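PDB 7JQE: ESAT-6/WXG100 secretion system protein from Streptococcus gallolyticus, which is the extracellular region of EsaA, a subunit of the bacterial type VIIb secretion system, and probably takes part in toxin export across the membrane. Local coordinates for residues 125-130 / 474-479; 229-234 / 414-419; 322-327 / 351-356; 339-344 / 357-362. All coordinates share one frame; numbering follows the deposited sequence.

Interaction 1 of 4, residues 125-130 / 474-479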
loop_
_atom_site.group_PDB
_atom_site.type_symbol
_atom_site.label_atom_id
_atom_site.label_comp_id
_atom_site.label_asym_id
_atom_site.label_seq_id
_atom_site.Cartn_x
_atom_site.Cartn_y
_atom_site.Cartn_z
ATOM N N ALA A 125 -54.335 12.436 14.969
ATOM C CA ALA A 125 -53.264 13.104 14.238
ATOM C C ALA A 125 -51.895 12.695 14.762
ATOM O O ALA A 125 -50.963 12.486 13.976
ATOM C CB ALA A 125 -53.440 14.620 14.317
ATOM N N THR A 126 -51.748 12.585 16.086
ATOM C CA THR A 126 -50.465 12.161 16.639
ATOM C C THR A 126 -50.198 10.692 16.350
ATOM O O THR A 126 -49.043 10.299 16.162
ATOM C CB THR A 126 -50.419 12.416 18.147
ATOM O OG1 THR A 126 -51.179 11.410 18.824
ATOM C CG2 THR A 126 -50.989 13.781 18.477
ATOM N N ARG A 127 -51.246 9.867 16.313
ATOM C CA ARG A 127 -51.062 8.480 15.907
ATOM C C ARG A 127 -50.554 8.402 14.473
ATOM O O ARG A 127 -49.772 7.509 14.129
ATOM C CB ARG A 127 -52.372 7.711 16.064
ATOM C CG ARG A 127 -52.247 6.208 15.902
ATOM C CD ARG A 127 -53.624 5.539 15.907
ATOM N NE ARG A 127 -54.440 5.966 14.773
ATOM C CZ ARG A 127 -55.314 5.186 14.149
ATOM N NH1 ARG A 127 -55.491 3.933 14.547
ATOM N NH2 ARG A 127 -56.004 5.659 13.122
ATOM N N SER A 128 -50.978 9.345 13.628
ATOM C CA SER A 128 -50.473 9.401 12.261
ATOM C C SER A 128 -48.984 9.733 12.235
ATOM O O SER A 128 -48.203 9.079 11.535
ATOM C CB SER A 128 -51.273 10.418 11.451
ATOM O OG SER A 128 -52.365 9.793 10.808
ATOM N N LYS A 129 -48.571 10.752 12.994
ATOM C CA LYS A 129 -47.156 11.109 13.039
ATOM C C LYS A 129 -46.310 9.959 13.569
ATOM O O LYS A 129 -45.175 9.755 13.118
ATOM C CB LYS A 129 -46.954 12.365 13.886
ATOM C CG LYS A 129 -47.629 13.598 13.313
ATOM C CD LYS A 129 -47.326 14.847 14.127
ATOM C CE LYS A 129 -48.179 16.019 13.657
ATOM N NZ LYS A 129 -47.852 17.292 14.354
ATOM N N VAL A 130 -46.839 9.196 14.529
ATOM C CA VAL A 130 -46.106 8.033 15.019
ATOM C C VAL A 130 -45.936 7.006 13.907
ATOM O O VAL A 130 -44.880 6.372 13.783
ATOM C CB VAL A 130 -46.807 7.429 16.251
ATOM C CG1 VAL A 130 -46.329 6.008 16.498
ATOM C CG2 VAL A 130 -46.556 8.293 17.482
ATOM N N THR A 474 -45.597 -0.983 19.440
ATOM C CA THR A 474 -46.075 -0.752 20.800
ATOM C C THR A 474 -46.730 0.618 20.922
ATOM O O THR A 474 -47.837 0.744 21.462
ATOM C CB THR A 474 -44.925 -0.886 21.797
ATOM O OG1 THR A 474 -44.335 -2.184 21.675
ATOM C CG2 THR A 474 -45.432 -0.702 23.215
ATOM N N LEU A 475 -46.059 1.659 20.427
ATOM C CA LEU A 475 -46.641 2.996 20.479
ATOM C C LEU A 475 -47.938 3.057 19.682
ATOM O O LEU A 475 -48.960 3.557 20.172
ATOM C CB LEU A 475 -45.639 4.031 19.967
ATOM C CG LEU A 475 -44.455 4.318 20.896
ATOM C CD1 LEU A 475 -43.427 5.238 20.234
ATOM C CD2 LEU A 475 -44.953 4.911 22.209
ATOM N N TYR A 476 -47.920 2.545 18.449
ATOM C CA TYR A 476 -49.123 2.589 17.624
ATOM C C TYR A 476 -50.257 1.789 18.259
ATOM O O TYR A 476 -51.413 2.229 18.263
ATOM C CB TYR A 476 -48.815 2.074 16.215
ATOM C CG TYR A 476 -49.837 2.498 15.184
ATOM C CD1 TYR A 476 -49.697 3.694 14.490
ATOM C CD2 TYR A 476 -50.950 1.712 14.915
ATOM C CE1 TYR A 476 -50.636 4.095 13.553
ATOM C CE2 TYR A 476 -51.897 2.103 13.981
ATOM C CZ TYR A 476 -51.735 3.295 13.303
ATOM O OH TYR A 476 -52.677 3.687 12.377
ATOM N N THR A 477 -49.943 0.614 18.812
ATOM C CA THR A 477 -50.973 -0.205 19.446
ATOM C C THR A 477 -51.641 0.550 20.589
ATOM O O THR A 477 -52.874 0.613 20.671
ATOM C CB THR A 477 -50.369 -1.518 19.952
ATOM O OG1 THR A 477 -49.830 -2.258 18.851
ATOM C CG2 THR A 477 -51.429 -2.358 20.637
ATOM N N GLU A 478 -50.836 1.139 21.476
ATOM C CA GLU A 478 -51.393 1.824 22.637
ATOM C C GLU A 478 -52.210 3.043 22.227
ATOM O O GLU A 478 -53.233 3.349 22.850
ATOM C CB GLU A 478 -50.269 2.214 23.599
ATOM C CG GLU A 478 -49.591 1.016 24.242
ATOM C CD GLU A 478 -48.452 1.401 25.165
ATOM O OE1 GLU A 478 -48.122 2.602 25.239
ATOM O OE2 GLU A 478 -47.883 0.497 25.815
ATOM N N LEU A 479 -51.778 3.751 21.181
ATOM C CA LEU A 479 -52.549 4.895 20.707
ATOM C C LEU A 479 -53.858 4.453 20.065
ATOM O O LEU A 479 -54.890 5.111 20.237
ATOM C CB LEU A 479 -51.721 5.720 19.728
ATOM C CG LEU A 479 -50.521 6.449 20.335
ATOM C CD1 LEU A 479 -49.477 6.745 19.263
ATOM C CD2 LEU A 479 -50.971 7.725 21.021
#
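R127 lies over one face of the Y476 ring, and this pair is the main side-chain overlap of the contact. CG of R127 sits 4.0 Å from the ring centroid of Y476 and makes a CH-pi contact over the face. CD follows, 3.9 Å above the ring plane and offset toward the rim. The guanidinium then reaches the phenol end, where OH of Y476 lies 3.5 Å above the plane of the R127 guanidinium, over its centre. The two flat groups are only 17° from parallel. CG of R127 is anti to the backbone N (chi1 -170°), which puts it over the ring. The polar ends are bonded to other partners: R127 NH1 to T480 OG1 and L141 O, and Y476 OH to L141 N. L141 thus serves both side chains.

The rest is apolar. V130 and L479 meet tip to tip, with V130 CG2 3.8 Å from L479 CD1. The V130 and L475 side chains cross at about a right angle, with V130 CG1 4.1 Å from L475 CB. CB of L479 also lies 3.9 Å from CG of R127, so the aliphatic part of the arginine joins the two patches.

The segments belong to helices 102-135 and 462-491, which run antiparallel with their local axes 9.8 Å apart. Across the dimer interface, K129 forms a salt bridge with E478 of the second subunit, and E478 with K129 of the second subunit. Y476 also touches L163 of helix 152-164, so a third helix packs beside the pair.

Interaction 2 of 4, residues 229-234 / 414-419. With EDO (1,2-ethanediol), chain F; EDO (1,2-ethanediol), chain B.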
loop_
_atom_site.group_PDB
_atom_site.type_symbol
_atom_site.label_atom_id
_atom_site.label_comp_id
_atom_site.label_asym_id
_atom_site.label_seq_id
_atom_site.Cartn_x
_atom_site.Cartn_y
_atom_site.Cartn_z
ATOM N N SER A 229 6.697 -7.178 -16.401
ATOM C CA SER A 229 5.268 -7.098 -16.664
ATOM C C SER A 229 4.535 -6.443 -15.500
ATOM O O SER A 229 3.598 -5.660 -15.707
ATOM C CB SER A 229 4.716 -8.493 -16.946
ATOM O OG SER A 229 3.355 -8.430 -17.333
ATOM N N ASP A 230 4.960 -6.733 -14.268
ATOM C CA ASP A 230 4.288 -6.161 -13.108
ATOM C C ASP A 230 4.567 -4.668 -12.980
ATOM O O ASP A 230 3.651 -3.884 -12.714
ATOM C CB ASP A 230 4.709 -6.902 -11.841
ATOM C CG ASP A 230 4.193 -8.331 -11.806
ATOM O OD1 ASP A 230 3.226 -8.635 -12.539
ATOM O OD2 ASP A 230 4.751 -9.150 -11.042
ATOM N N TYR A 231 5.826 -4.251 -13.161
ATOM C CA TYR A 231 6.135 -2.827 -13.084
ATOM C C TYR A 231 5.382 -2.043 -14.147
ATOM O O TYR A 231 5.040 -0.873 -13.936
ATOM C CB TYR A 231 7.641 -2.595 -13.216
ATOM C CG TYR A 231 8.426 -2.919 -11.961
ATOM C CD1 TYR A 231 9.368 -3.944 -11.947
ATOM C CD2 TYR A 231 8.222 -2.202 -10.789
ATOM C CE1 TYR A 231 10.085 -4.242 -10.798
ATOM C CE2 TYR A 231 8.931 -2.492 -9.637
ATOM C CZ TYR A 231 9.858 -3.512 -9.644
ATOM O OH TYR A 231 10.564 -3.798 -8.496
ATOM N N GLN A 232 5.106 -2.669 -15.292
ATOM C CA GLN A 232 4.305 -2.007 -16.313
ATOM C C GLN A 232 2.843 -1.901 -15.897
ATOM O O GLN A 232 2.173 -0.922 -16.244
ATOM C CB GLN A 232 4.441 -2.751 -17.640
ATOM C CG GLN A 232 5.795 -2.553 -18.303
ATOM C CD GLN A 232 6.039 -3.519 -19.442
ATOM O OE1 GLN A 232 5.313 -4.499 -19.608
ATOM N NE2 GLN A 232 7.069 -3.249 -20.234
ATOM N N SER A 233 2.332 -2.892 -15.154
ATOM C CA SER A 233 0.975 -2.796 -14.615
ATOM C C SER A 233 0.888 -1.719 -13.543
ATOM O O SER A 233 -0.034 -0.895 -13.549
ATOM C CB SER A 233 0.529 -4.141 -14.044
ATOM O OG SER A 233 0.366 -5.099 -15.072
ATOM N N LYS A 234 1.841 -1.716 -12.607
ATOM C CA LYS A 234 1.845 -0.693 -11.569
ATOM C C LYS A 234 1.978 0.697 -12.168
ATOM O O LYS A 234 1.317 1.641 -11.719
ATOM C CB LYS A 234 2.966 -0.970 -10.574
ATOM C CG LYS A 234 2.910 -2.375 -10.026
ATOM C CD LYS A 234 3.972 -2.625 -8.985
ATOM C CE LYS A 234 3.846 -4.034 -8.435
ATOM N NZ LYS A 234 4.906 -4.341 -7.439
ATOM N N SER A 414 11.271 1.538 -5.837
ATOM C CA SER A 414 10.661 1.537 -4.516
ATOM C C SER A 414 9.483 2.505 -4.455
ATOM O O SER A 414 8.425 2.172 -3.910
ATOM C CB SER A 414 11.711 1.888 -3.462
ATOM O OG SER A 414 11.141 1.926 -2.166
ATOM N N LYS A 415 9.649 3.707 -5.012
ATOM C CA LYS A 415 8.544 4.659 -5.053
ATOM C C LYS A 415 7.374 4.113 -5.863
ATOM O O LYS A 415 6.213 4.240 -5.457
ATOM C CB LYS A 415 9.029 5.993 -5.621
ATOM C CG LYS A 415 9.778 6.825 -4.583
ATOM C CD LYS A 415 10.325 8.130 -5.145
ATOM C CE LYS A 415 11.738 7.939 -5.681
ATOM N NZ LYS A 415 12.391 9.230 -6.026
ATOM N N ILE A 416 7.659 3.495 -7.011
ATOM C CA ILE A 416 6.596 2.915 -7.827
ATOM C C ILE A 416 5.847 1.850 -7.041
ATOM O O ILE A 416 4.612 1.779 -7.081
ATOM C CB ILE A 416 7.175 2.347 -9.136
ATOM C CG1 ILE A 416 7.656 3.478 -10.049
ATOM C CG2 ILE A 416 6.162 1.463 -9.842
ATOM C CD1 ILE A 416 8.716 3.042 -11.041
ATOM N N ASP A 417 6.579 1.002 -6.312
ATOM C CA ASP A 417 5.925 -0.075 -5.574
ATOM C C ASP A 417 5.078 0.473 -4.432
ATOM O O ASP A 417 3.937 0.040 -4.236
ATOM C CB ASP A 417 6.968 -1.062 -5.044
ATOM C CG ASP A 417 7.473 -2.018 -6.116
ATOM O OD1 ASP A 417 6.652 -2.508 -6.921
ATOM O OD2 ASP A 417 8.694 -2.280 -6.149
ATOM N N THR A 418 5.618 1.428 -3.675
ATOM C CA THR A 418 4.891 1.984 -2.543
ATOM C C THR A 418 3.600 2.657 -2.996
ATOM O O THR A 418 2.510 2.314 -2.531
ATOM C CB THR A 418 5.780 2.969 -1.786
ATOM O OG1 THR A 418 6.889 2.260 -1.223
ATOM C CG2 THR A 418 4.989 3.650 -0.664
ATOM N N ALA A 419 3.706 3.616 -3.918
ATOM C CA ALA A 419 2.525 4.362 -4.340
ATOM C C ALA A 419 1.494 3.455 -5.003
ATOM O O ALA A 419 0.289 3.597 -4.767
ATOM C CB ALA A 419 2.928 5.490 -5.283
HETATM C C1 EDO F . 5.054 -8.274 -7.487
HETATM O O1 EDO F . 3.980 -7.562 -8.113
HETATM C C2 EDO F . 4.975 -8.110 -5.973
HETATM O O2 EDO F . 5.098 -6.723 -5.634
HETATM C C1 EDO B . 11.059 5.254 0.396
HETATM O O1 EDO B . 10.616 4.826 1.690
HETATM C C2 EDO B . 9.875 5.326 -0.563
HETATM O O2 EDO B . 9.286 4.027 -0.697
HETATM O O HOH W 1 3.108 -2.586 -5.162
#
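K234 NZ has two sound bonds across and beside the contact. The shorter is to OD1 of D417, at 2.6 Å from K234 NZ in a salt bridge. The ammonium meets this oxygen on the anti side, 31° out of the carboxylate plane. A 1,2-ethanediol, probably from the crystallisation liquor, adds its O2 at 3.0 Å from K234 NZ. Its O1 and a water make weak contacts that share what remains of the ammonium. The water also donates to D417 O at 2.9 Å, so it bridges lysine and backbone. The K234 chain is extended beyond CG, and this carries NZ across to the other helix.

The second carboxylate oxygen faces Y231. OH of Y231 donates a weak bond of 3.4 Å to D417 OD2, and this oxygen lies at the ring edge. The ring and carboxylate planes are 39° apart. Beside this polar group, I416 CG2 lies 4.1 Å from K234 CB and also near the edge of the Y231 ring.

The local axes of 229-234 and 414-419, on helices 225-244 and 396-427, make an angle of 60°. S414 of the second subunit bonds weakly to D417 OD2, and D417 of the second subunit packs against D417.

The lysine would therefore offset negative charge where two carboxylates approach. The salt bridge, with a weak bond from Y231, ties the D417 side chain to helix 225-244.

Interaction 3 of 4, residues 322-327 / 351-356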
loop_
_atom_site.group_PDB
_atom_site.type_symbol
_atom_site.label_atom_id
_atom_site.label_comp_id
_atom_site.label_asym_id
_atom_site.label_seq_id
_atom_site.Cartn_x
_atom_site.Cartn_y
_atom_site.Cartn_z
ATOM N N THR A 322 86.946 -9.860 -42.474
ATOM C CA THR A 322 85.584 -9.397 -42.708
ATOM C C THR A 322 84.665 -10.578 -42.998
ATOM O O THR A 322 83.708 -10.462 -43.766
ATOM C CB THR A 322 85.519 -8.391 -43.876
ATOM O OG1 THR A 322 86.550 -7.409 -43.721
ATOM C CG2 THR A 322 84.166 -7.691 -43.907
ATOM N N LYS A 323 84.963 -11.721 -42.378
ATOM C CA LYS A 323 84.156 -12.929 -42.547
ATOM C C LYS A 323 82.888 -12.857 -41.690
ATOM O O LYS A 323 82.666 -13.649 -40.775
ATOM C CB LYS A 323 84.980 -14.167 -42.219
ATOM C CG LYS A 323 86.102 -13.936 -41.220
ATOM C CD LYS A 323 87.376 -13.487 -41.923
ATOM C CE LYS A 323 88.553 -13.398 -40.959
ATOM N NZ LYS A 323 89.847 -13.190 -41.683
ATOM N N GLU A 324 82.050 -11.867 -42.007
ATOM C CA GLU A 324 80.731 -11.720 -41.386
ATOM C C GLU A 324 79.713 -12.417 -42.284
ATOM O O GLU A 324 79.041 -11.808 -43.120
ATOM C CB GLU A 324 80.395 -10.251 -41.176
ATOM C CG GLU A 324 80.577 -9.409 -42.424
ATOM C CD GLU A 324 80.319 -7.939 -42.180
ATOM O OE1 GLU A 324 79.338 -7.613 -41.474
ATOM O OE2 GLU A 324 81.105 -7.111 -42.692
ATOM N N ASP A 325 79.601 -13.728 -42.092
ATOM C CA ASP A 325 78.852 -14.572 -43.006
ATOM C C ASP A 325 77.358 -14.256 -42.957
ATOM O O ASP A 325 76.866 -13.653 -41.999
ATOM C CB ASP A 325 79.084 -16.043 -42.668
ATOM C CG ASP A 325 80.122 -16.231 -41.576
ATOM O OD1 ASP A 325 79.819 -15.911 -40.405
ATOM O OD2 ASP A 325 81.238 -16.694 -41.890
ATOM N N PRO A 326 76.618 -14.650 -43.991
ATOM C CA PRO A 326 75.164 -14.447 -43.977
ATOM C C PRO A 326 74.515 -15.167 -42.802
ATOM O O PRO A 326 74.913 -16.272 -42.427
ATOM C CB PRO A 326 74.712 -15.033 -45.319
ATOM C CG PRO A 326 75.933 -14.963 -46.193
ATOM C CD PRO A 326 77.097 -15.185 -45.277
ATOM N N THR A 327 73.499 -14.527 -42.224
ATOM C CA THR A 327 72.794 -15.054 -41.062
ATOM C C THR A 327 71.295 -14.941 -41.300
ATOM O O THR A 327 70.791 -13.855 -41.603
ATOM C CB THR A 327 73.188 -14.305 -39.785
ATOM O OG1 THR A 327 74.612 -14.132 -39.751
ATOM C CG2 THR A 327 72.756 -15.090 -38.560
ATOM N N ILE A 351 70.523 -11.864 -43.472
ATOM C CA ILE A 351 71.204 -10.580 -43.418
ATOM C C ILE A 351 72.713 -10.812 -43.469
ATOM O O ILE A 351 73.203 -11.929 -43.297
ATOM C CB ILE A 351 70.822 -9.773 -42.166
ATOM C CG1 ILE A 351 71.292 -10.503 -40.908
ATOM C CG2 ILE A 351 69.320 -9.549 -42.117
ATOM C CD1 ILE A 351 70.987 -9.766 -39.625
ATOM N N SER A 352 73.451 -9.720 -43.714
ATOM C CA SER A 352 74.907 -9.749 -43.626
ATOM C C SER A 352 75.463 -8.489 -42.967
ATOM O O SER A 352 76.653 -8.192 -43.126
ATOM C CB SER A 352 75.551 -9.926 -45.009
ATOM O OG SER A 352 75.284 -11.214 -45.538
ATOM N N LYS A 353 74.637 -7.744 -42.234
ATOM C CA LYS A 353 75.084 -6.522 -41.583
ATOM C C LYS A 353 74.085 -6.137 -40.500
ATOM O O LYS A 353 72.910 -6.506 -40.565
ATOM C CB LYS A 353 75.245 -5.383 -42.598
ATOM C CG LYS A 353 75.703 -4.078 -41.982
ATOM C CD LYS A 353 76.934 -4.289 -41.118
ATOM C CE LYS A 353 77.299 -3.023 -40.365
ATOM N NZ LYS A 353 78.430 -3.245 -39.426
ATOM N N ALA A 354 74.569 -5.395 -39.501
ATOM C CA ALA A 354 73.697 -4.896 -38.446
ATOM C C ALA A 354 72.528 -4.135 -39.053
ATOM O O ALA A 354 72.689 -3.379 -40.014
ATOM C CB ALA A 354 74.480 -3.994 -37.488
ATOM N N GLN A 355 71.344 -4.330 -38.482
ATOM C CA GLN A 355 70.130 -3.913 -39.169
ATOM C C GLN A 355 68.966 -3.944 -38.189
ATOM O O GLN A 355 69.053 -4.548 -37.117
ATOM C CB GLN A 355 69.859 -4.823 -40.371
ATOM C CG GLN A 355 68.693 -4.445 -41.251
ATOM C CD GLN A 355 68.690 -5.248 -42.539
ATOM O OE1 GLN A 355 69.680 -5.901 -42.878
ATOM N NE2 GLN A 355 67.579 -5.205 -43.263
ATOM N N SER A 356 67.882 -3.274 -38.568
ATOM C CA SER A 356 66.637 -3.289 -37.814
ATOM C C SER A 356 65.556 -3.960 -38.650
ATOM O O SER A 356 65.451 -3.716 -39.855
ATOM C CB SER A 356 66.198 -1.872 -37.428
ATOM O OG SER A 356 67.197 -1.218 -36.664
#
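T327 and I351 form an antiparallel hydrogen-bonded pair, and two backbone bonds hold it. T327 N donates to I351 O at 2.8 Å. I351 N donates to T327 O at 2.7 Å. The pair joins the start of strand 327-335 to the end of strand 348-351, an outermost strand, within this chain, of a four-stranded antiparallel sheet.

Weaker polar contacts surround it. P326 CA makes a CA-H...O contact of 3.3 Å with I351 O. S352 OG gives the same oxygen a weak bond, so I351 O is met from both chain segments. T327 OG1 turns back weakly to D325 O and is also bonded to T278 N.

Carbon contacts are modest. CG of P326 lies 3.9 Å from OG of S352. CG1 of I351 lies 3.5 Å from the carbonyl O of T327, because chi1 of 64° places it between the backbone N and the carbonyl carbon. On one face of the sheet, T327 CB is 4.4 Å from I351 CG1. I351 also packs on V275 of strand 268-275, and T327 on P277.

The charged groups are looser. E324 OE1 comes 3.2 Å from S352 O, but both are acceptors. K353 NZ is 4.9 Å from E324 OE1, so the opposite charges are near each other without touching. The chemistry implies that the backbone pair fixes the register here, while E324 and K353 add at most a weak electrostatic term.

Interaction 4 of 4, residues 339-344 / 357-362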
loop_
_atom_site.group_PDB
_atom_site.type_symbol
_atom_site.label_atom_id
_atom_site.label_comp_id
_atom_site.label_asym_id
_atom_site.label_seq_id
_atom_site.Cartn_x
_atom_site.Cartn_y
_atom_site.Cartn_z
ATOM N N VAL A 339 52.151 -13.743 -37.519
ATOM C CA VAL A 339 53.352 -12.968 -37.231
ATOM C C VAL A 339 54.265 -13.068 -38.442
ATOM O O VAL A 339 54.630 -14.174 -38.859
ATOM C CB VAL A 339 54.060 -13.456 -35.960
ATOM C CG1 VAL A 339 55.188 -12.516 -35.592
ATOM C CG2 VAL A 339 53.061 -13.559 -34.819
ATOM N N VAL A 340 54.621 -11.918 -39.015
ATOM C CA VAL A 340 55.359 -11.870 -40.271
ATOM C C VAL A 340 56.181 -10.590 -40.298
ATOM O O VAL A 340 55.836 -9.601 -39.645
ATOM C CB VAL A 340 54.409 -11.945 -41.490
ATOM C CG1 VAL A 340 53.592 -13.235 -41.466
ATOM C CG2 VAL A 340 53.492 -10.730 -41.525
ATOM N N PHE A 341 57.280 -10.616 -41.052
ATOM C CA PHE A 341 58.069 -9.411 -41.269
ATOM C C PHE A 341 57.266 -8.400 -42.080
ATOM O O PHE A 341 56.594 -8.754 -43.054
ATOM C CB PHE A 341 59.381 -9.742 -41.983
ATOM C CG PHE A 341 60.356 -10.505 -41.131
ATOM C CD1 PHE A 341 60.918 -9.918 -40.010
ATOM C CD2 PHE A 341 60.709 -11.805 -41.449
ATOM C CE1 PHE A 341 61.810 -10.614 -39.220
ATOM C CE2 PHE A 341 61.601 -12.507 -40.662
ATOM C CZ PHE A 341 62.152 -11.910 -39.546
ATOM N N ALA A 342 57.355 -7.129 -41.684
ATOM C CA ALA A 342 56.405 -6.129 -42.166
ATOM C C ALA A 342 56.575 -5.840 -43.654
ATOM O O ALA A 342 55.584 -5.639 -44.366
ATOM C CB ALA A 342 56.545 -4.843 -41.353
ATOM N N ASP A 343 57.812 -5.811 -44.149
ATOM C CA ASP A 343 58.030 -5.364 -45.522
ATOM C C ASP A 343 57.819 -6.475 -46.545
ATOM O O ASP A 343 57.395 -6.197 -47.672
ATOM C CB ASP A 343 59.436 -4.780 -45.667
ATOM C CG ASP A 343 60.524 -5.805 -45.409
ATOM O OD1 ASP A 343 60.196 -6.921 -44.954
ATOM O OD2 ASP A 343 61.707 -5.495 -45.665
ATOM N N ASP A 344 58.106 -7.725 -46.184
ATOM C CA ASP A 344 58.041 -8.829 -47.131
ATOM C C ASP A 344 56.790 -9.680 -46.995
ATOM O O ASP A 344 56.494 -10.465 -47.902
ATOM C CB ASP A 344 59.259 -9.747 -46.967
ATOM C CG ASP A 344 60.545 -9.100 -47.428
ATOM O OD1 ASP A 344 60.478 -8.007 -48.028
ATOM O OD2 ASP A 344 61.625 -9.685 -47.189
ATOM N N LEU A 357 64.758 -4.808 -38.007
ATOM C CA LEU A 357 63.670 -5.513 -38.668
ATOM C C LEU A 357 62.357 -5.199 -37.967
ATOM O O LEU A 357 62.304 -5.108 -36.736
ATOM C CB LEU A 357 63.906 -7.026 -38.679
ATOM C CG LEU A 357 65.158 -7.534 -39.393
ATOM C CD1 LEU A 357 65.254 -9.049 -39.287
ATOM C CD2 LEU A 357 65.177 -7.091 -40.852
ATOM N N LYS A 358 61.302 -5.033 -38.756
ATOM C CA LYS A 358 59.971 -4.734 -38.252
ATOM C C LYS A 358 59.104 -5.977 -38.387
ATOM O O LYS A 358 59.097 -6.623 -39.439
ATOM C CB LYS A 358 59.354 -3.560 -39.018
ATOM C CG LYS A 358 60.318 -2.400 -39.231
ATOM C CD LYS A 358 60.480 -1.558 -37.978
ATOM C CE LYS A 358 59.236 -0.720 -37.732
ATOM N NZ LYS A 358 58.928 0.150 -38.903
ATOM N N ILE A 359 58.385 -6.316 -37.323
ATOM C CA ILE A 359 57.553 -7.512 -37.283
ATOM C C ILE A 359 56.119 -7.099 -36.996
ATOM O O ILE A 359 55.851 -6.405 -36.010
ATOM C CB ILE A 359 58.060 -8.516 -36.233
ATOM C CG1 ILE A 359 59.514 -8.893 -36.532
ATOM C CG2 ILE A 359 57.175 -9.753 -36.211
ATOM C CD1 ILE A 359 60.113 -9.872 -35.548
ATOM N N SER A 360 55.206 -7.520 -37.863
ATOM C CA SER A 360 53.781 -7.282 -37.694
ATOM C C SER A 360 53.127 -8.530 -37.118
ATOM O O SER A 360 53.321 -9.634 -37.637
ATOM C CB SER A 360 53.128 -6.917 -39.029
ATOM O OG SER A 360 51.745 -7.243 -39.029
ATOM N N TYR A 361 52.363 -8.356 -36.043
ATOM C CA TYR A 361 51.583 -9.445 -35.482
ATOM C C TYR A 361 50.124 -9.022 -35.387
ATOM O O TYR A 361 49.810 -7.848 -35.177
ATOM C CB TYR A 361 52.113 -9.891 -34.107
ATOM C CG TYR A 361 52.065 -8.851 -33.008
ATOM C CD1 TYR A 361 50.881 -8.587 -32.318
ATOM C CD2 TYR A 361 53.210 -8.162 -32.631
ATOM C CE1 TYR A 361 50.840 -7.646 -31.301
ATOM C CE2 TYR A 361 53.181 -7.223 -31.614
ATOM C CZ TYR A 361 51.995 -6.970 -30.952
ATOM O OH TYR A 361 51.971 -6.035 -29.941
ATOM N N THR A 362 49.238 -9.998 -35.564
ATOM C CA THR A 362 47.802 -9.752 -35.630
ATOM C C THR A 362 47.098 -10.877 -34.885
ATOM O O THR A 362 47.159 -12.035 -35.309
ATOM C CB THR A 362 47.322 -9.673 -37.080
ATOM O OG1 THR A 362 47.998 -8.603 -37.753
ATOM C CG2 THR A 362 45.817 -9.434 -37.132
#
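V339 and F341 pair with Y361 and I359 in an antiparallel beta sheet. Strand 337-341 is an outer strand of this three-stranded sheet, and strand 355-363 is the middle one, with strand 268-275 beyond it. The sheet packs on a second, four-stranded sheet, as in a beta sandwich.

Backbone bonds set the register. V340 and S360 are the hydrogen-bonded pair: V340 N donates to S360 O at 3.0 Å, and S360 N to V340 O at 2.8 Å. A342 N adds a bond of 2.9 Å to K358 O as the chain leaves the strand. Here the donor stands above the carbonyl plane, 38° out of it. CA-H...O contacts from V339, F341 and I359 fill in between these bonds.

Apolar contacts lie on the face that carries V339, F341, I359 and Y361. CG1 of V339 meets CG2 of I359 at 3.5 Å, and CG2 of V339 meets CB of Y361 at 3.9 Å. F341 and I359 lie side by side and point the same way. This face turns to the other sheet, where V339 touches I331, V334, I373 and L375, and F341 touches V329 and I331. Chi1 of 63° puts CG of Y361 between the backbone N and the carbonyl carbon. The ring leads away from V339 to stack with Y388, and its OH bonds to N269 ND2.

At the end of the strand, the F341 ring has K358 O at its edge, in plane, and F341 CE1 touches L357 CD1 at 3.8 Å.

The four contacts are spread along a very elongated chain. Interaction 1 lies in the helical bundle near both modelled termini, interaction 2 in the central helical region, and interactions 3 and 4 in the distal beta domain. Centres of interactions 1 and 2 are 61 Å apart, those of 2 and 4 are 60 Å apart, and those of 1 and 3 are 139 Å apart. Interactions 2, 3 and 4 are nested along the chain inside interaction 1. Interactions 3 and 4, centred 20 Å apart, use adjoining segments up to and along strand 355-363. Interactions 1 and 2 both touch the second subunit, so the dimer is joined at both helical regions.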